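Local coordinates for putative uncharacterized protein (Chaetomium thermophilum, PDB 5IJP) that binds inositol hexakisphosphate through its SPX domain, a helical bundle that probably senses inositol polyphosphates in eukaryotic phosphate homeostasis, at residues 74-77 and 78-82; 67-70 and 71-75. One frame throughout, in Å; residues are numbered along the deposited sequence.

Interaction 1: residues 74-77 and 78-82; sequences QVKA and MEISR
Gln-74 and Met-78, one turn apart on helix 52-97, run side by side and point the same way, with Gln-74 CG 3.7 Å from Met-78 SD. The thioether thus lies alongside the aliphatic part of the glutamine rather than at its amide. Val-75 and Glu-79 form a second such pair: the carboxylate leans back along the helix until its OE2 is 3.7 Å from Val-75 CG1. The first torsion of Glu-79 (chi1 -85°), which sets CG anti to the carbonyl carbon, directs the chain toward the preceding turn and lets it reach that methyl group. Lys-76 and Ile-80 meet at an angle instead, Lys-76 CG standing 4.1 Å from Ile-80 CD1. Ile-80 belongs to the buried side, where Ile-123 and Val-127 of helix 110-151 and Tyr-174 of helix 171-190 pack on it. Beneath these pairs runs the i to i+4 ladder of an alpha-helix, for example Met-78 N to Gln-74 O at 3.1 Å and 159° at the hydrogen. Ala-77 O takes two bonds, from Ser-81 N at 2.9 Å and from Ser-81 OG at 3.1 Å, which arrive from opposite faces of its carbonyl plane. The serine hydroxyl thus donates to a carbonyl of its own helix, whereas Lys-76 NZ, 5.9 Å from Glu-79 OE1, turns to weak bonds with Tyr-15 and Asp-126, and any attraction to Glu-79 is probably modest.

Interaction 2: residues 67-70 and 71-75; sequences DKVH and AKQQV
His-70 and Gln-73 lie side by side on helix 52-97, and Gln-73 OE1 comes within 3.7 Å of His-70 CD2. The ring and amide planes are 42° apart, and the oxygen approaches the imidazole obliquely. The other end of the same amide meets Val-69, with Gln-73 NE2 3.5 Å from Val-69 CG1. With CG anti to the carbonyl carbon (chi1 -82°), the extended Gln-73 chain is carried back over the preceding turn, and its amide spans both residues. The long helix belongs to the alpha-helical bundle of the SPX domain: Asn-137 and Phe-141 of helix 110-151 touch Val-69, while Phe-133 and Val-134 touch Gln-73. Shortening Gln-73 to an alanine removes the amide, which is likely to leave Val-69 CG1 and His-70 CD2 without the neighbour they share. Ala-71 rests against the backbone, its CB 3.3 Å from Asp-67 O, the carbonyl that also accepts from Ala-71 N at 2.9 Å. Gln-73 N bonds to Val-69 O at 2.9 Å, but the Lys-72 N to Lys-68 O bond is weak at 3.5 Å.

Followed from the N terminus, helix 52-97 passes first through interaction 2 (67-70 with 71-75) and then through interaction 1 (74-77 with 78-82). Neither closes a loop, since each joins consecutive turns of one helix. They neither nest nor cross but overlap end to end: Gln-74 and Val-75 end interaction 2 and begin interaction 1, and the centres are 11 Å apart. Helix 110-151 flanks both, contacted by Val-69 and Gln-73 and then by Lys-76, Ala-77 and Ile-80. Tyr-170 touches Gln-73, Gln-74 and Ala-77, bridging the join, and helix 171-190 follows at interaction 1. Glu-14 likewise links them, salt-bridged to Lys-72 and touching Lys-76.

Interaction 1: residues 74-77 and 78-82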
loop_
_atom_site.group_PDB
_atom_site.type_symbol
_atom_site.label_atom_id
_atom_site.label_comp_id
_atom_site.label_asym_id
_atom_site.label_seq_id
_atom_site.Cartn_x
_atom_site.Cartn_y
_atom_site.Cartn_z
ATOM N N GLN A 74 -5.137 4.590 3.901
ATOM C CA GLN A 74 -5.778 5.854 4.255
ATOM C C GLN A 74 -5.447 6.292 5.683
ATOM O O GLN A 74 -5.017 7.429 5.874
ATOM C CB GLN A 74 -7.301 5.763 4.049
ATOM C CG GLN A 74 -8.033 7.085 4.260
ATOM C CD GLN A 74 -9.471 7.009 3.839
ATOM O OE1 GLN A 74 -9.790 6.913 2.650
ATOM N NE2 GLN A 74 -10.372 7.073 4.805
ATOM N N VAL A 75 -5.675 5.402 6.676
ATOM C CA VAL A 75 -5.446 5.649 8.108
ATOM C C VAL A 75 -4.000 6.090 8.377
ATOM O O VAL A 75 -3.792 7.111 9.034
ATOM C CB VAL A 75 -5.884 4.446 9.003
ATOM C CG1 VAL A 75 -5.641 4.726 10.485
ATOM C CG2 VAL A 75 -7.349 4.083 8.770
ATOM N N LYS A 76 -3.015 5.344 7.837
ATOM C CA LYS A 76 -1.593 5.626 8.022
ATOM C C LYS A 76 -1.137 6.937 7.366
ATOM O O LYS A 76 -0.441 7.714 8.021
ATOM C CB LYS A 76 -0.727 4.437 7.569
ATOM C CG LYS A 76 0.683 4.438 8.161
ATOM C CD LYS A 76 0.746 3.823 9.567
ATOM C CE LYS A 76 1.783 4.487 10.446
ATOM N NZ LYS A 76 3.176 4.180 10.020
ATOM N N ALA A 77 -1.537 7.192 6.099
ATOM C CA ALA A 77 -1.176 8.409 5.358
ATOM C C ALA A 77 -1.728 9.677 6.009
ATOM O O ALA A 77 -1.022 10.686 6.064
ATOM C CB ALA A 77 -1.648 8.315 3.918
ATOM N N MET A 78 -2.977 9.617 6.508
ATOM C CA MET A 78 -3.646 10.731 7.181
ATOM C C MET A 78 -3.007 11.034 8.531
ATOM O O MET A 78 -2.943 12.200 8.923
ATOM C CB MET A 78 -5.140 10.455 7.328
ATOM C CG MET A 78 -5.940 10.873 6.114
ATOM S SD MET A 78 -7.650 10.283 6.124
ATOM C CE MET A 78 -8.234 10.998 7.635
ATOM N N GLU A 79 -2.518 9.985 9.229
ATOM C CA GLU A 79 -1.813 10.105 10.508
ATOM C C GLU A 79 -0.454 10.765 10.268
ATOM O O GLU A 79 -0.023 11.577 11.086
ATOM C CB GLU A 79 -1.641 8.731 11.173
ATOM C CG GLU A 79 -2.846 8.305 11.996
ATOM C CD GLU A 79 -2.936 6.837 12.376
ATOM O OE1 GLU A 79 -2.116 6.028 11.882
ATOM O OE2 GLU A 79 -3.851 6.492 13.157
ATOM N N ILE A 80 0.193 10.438 9.124
ATOM C CA ILE A 80 1.471 11.007 8.686
ATOM C C ILE A 80 1.271 12.494 8.333
ATOM O O ILE A 80 2.079 13.324 8.749
ATOM C CB ILE A 80 2.107 10.163 7.536
ATOM C CG1 ILE A 80 2.676 8.831 8.084
ATOM C CG2 ILE A 80 3.196 10.941 6.783
ATOM C CD1 ILE A 80 2.826 7.692 7.054
ATOM N N SER A 81 0.170 12.824 7.614
ATOM C CA SER A 81 -0.200 14.195 7.231
ATOM C C SER A 81 -0.437 15.061 8.474
ATOM O O SER A 81 -0.078 16.240 8.474
ATOM C CB SER A 81 -1.441 14.193 6.346
ATOM O OG SER A 81 -1.181 13.578 5.094
ATOM N N ARG A 82 -1.017 14.458 9.534
ATOM C CA ARG A 82 -1.271 15.090 10.829
ATOM C C ARG A 82 0.072 15.297 11.549
ATOM O O ARG A 82 0.284 16.357 12.138
ATOM C CB ARG A 82 -2.222 14.216 11.669
ATOM C CG ARG A 82 -2.636 14.822 13.011
ATOM C CD ARG A 82 -3.105 13.757 13.989
ATOM N NE ARG A 82 -2.016 12.870 14.407
ATOM C CZ ARG A 82 -2.187 11.662 14.939
ATOM N NH1 ARG A 82 -1.138 10.929 15.284
ATOM N NH2 ARG A 82 -3.409 11.178 15.126
#

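Interaction 2: residues 67-70 and 71-75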
loop_
_atom_site.group_PDB
_atom_site.type_symbol
_atom_site.label_atom_id
_atom_site.label_comp_id
_atom_site.label_asym_id
_atom_site.label_seq_id
_atom_site.Cartn_x
_atom_site.Cartn_y
_atom_site.Cartn_z
ATOM N N ASP A 67 -10.253 -3.387 -0.522
ATOM C CA ASP A 67 -10.789 -2.427 0.448
ATOM C C ASP A 67 -9.994 -2.447 1.752
ATOM O O ASP A 67 -9.778 -1.388 2.341
ATOM C CB ASP A 67 -12.278 -2.697 0.727
ATOM C CG ASP A 67 -13.183 -2.659 -0.491
ATOM O OD1 ASP A 67 -12.824 -1.980 -1.481
ATOM O OD2 ASP A 67 -14.247 -3.314 -0.459
ATOM N N LYS A 68 -9.559 -3.650 2.191
ATOM C CA LYS A 68 -8.770 -3.883 3.406
ATOM C C LYS A 68 -7.415 -3.162 3.327
ATOM O O LYS A 68 -6.969 -2.588 4.323
ATOM C CB LYS A 68 -8.575 -5.394 3.625
ATOM C CG LYS A 68 -7.997 -5.775 4.990
ATOM C CD LYS A 68 -7.802 -7.284 5.146
ATOM C CE LYS A 68 -6.537 -7.796 4.496
ATOM N NZ LYS A 68 -6.399 -9.268 4.639
ATOM N N VAL A 69 -6.785 -3.182 2.138
ATOM C CA VAL A 69 -5.498 -2.530 1.869
ATOM C C VAL A 69 -5.695 -1.010 1.795
ATOM O O VAL A 69 -4.971 -0.273 2.466
ATOM C CB VAL A 69 -4.812 -3.103 0.597
ATOM C CG1 VAL A 69 -3.505 -2.376 0.290
ATOM C CG2 VAL A 69 -4.566 -4.601 0.732
ATOM N N HIS A 70 -6.690 -0.554 0.998
ATOM C CA HIS A 70 -7.030 0.859 0.803
ATOM C C HIS A 70 -7.440 1.576 2.094
ATOM O O HIS A 70 -7.184 2.775 2.221
ATOM C CB HIS A 70 -8.099 1.024 -0.292
ATOM C CG HIS A 70 -7.614 0.755 -1.687
ATOM N ND1 HIS A 70 -8.483 0.768 -2.764
ATOM C CD2 HIS A 70 -6.366 0.477 -2.141
ATOM C CE1 HIS A 70 -7.744 0.502 -3.828
ATOM N NE2 HIS A 70 -6.464 0.318 -3.502
ATOM N N ALA A 71 -8.050 0.844 3.053
ATOM C CA ALA A 71 -8.448 1.391 4.352
ATOM C C ALA A 71 -7.210 1.656 5.210
ATOM O O ALA A 71 -7.107 2.736 5.790
ATOM C CB ALA A 71 -9.397 0.441 5.068
ATOM N N LYS A 72 -6.257 0.694 5.258
ATOM C CA LYS A 72 -5.003 0.817 6.012
ATOM C C LYS A 72 -4.094 1.894 5.405
ATOM O O LYS A 72 -3.418 2.608 6.150
ATOM C CB LYS A 72 -4.278 -0.540 6.111
ATOM C CG LYS A 72 -3.073 -0.565 7.063
ATOM C CD LYS A 72 -3.465 -0.534 8.541
ATOM C CE LYS A 72 -2.290 -0.197 9.422
ATOM N NZ LYS A 72 -2.660 -0.213 10.861
ATOM N N GLN A 73 -4.101 2.020 4.058
ATOM C CA GLN A 73 -3.333 3.025 3.316
ATOM C C GLN A 73 -3.817 4.434 3.667
ATOM O O GLN A 73 -3.004 5.351 3.742
ATOM C CB GLN A 73 -3.456 2.796 1.801
ATOM C CG GLN A 73 -2.512 1.728 1.249
ATOM C CD GLN A 73 -2.626 1.524 -0.249
ATOM O OE1 GLN A 73 -3.317 2.256 -0.970
ATOM N NE2 GLN A 73 -1.926 0.523 -0.757
ATOM N N GLN A 74 -5.137 4.590 3.901
ATOM C CA GLN A 74 -5.778 5.854 4.255
ATOM C C GLN A 74 -5.447 6.292 5.683
ATOM O O GLN A 74 -5.017 7.429 5.874
ATOM C CB GLN A 74 -7.301 5.763 4.049
ATOM C CG GLN A 74 -8.033 7.085 4.260
ATOM C CD GLN A 74 -9.471 7.009 3.839
ATOM O OE1 GLN A 74 -9.790 6.913 2.650
ATOM N NE2 GLN A 74 -10.372 7.073 4.805
ATOM N N VAL A 75 -5.675 5.402 6.676
ATOM C CA VAL A 75 -5.446 5.649 8.108
ATOM C C VAL A 75 -4.000 6.090 8.377
ATOM O O VAL A 75 -3.792 7.111 9.034
ATOM C CB VAL A 75 -5.884 4.446 9.003
ATOM C CG1 VAL A 75 -5.641 4.726 10.485
ATOM C CG2 VAL A 75 -7.349 4.083 8.770
#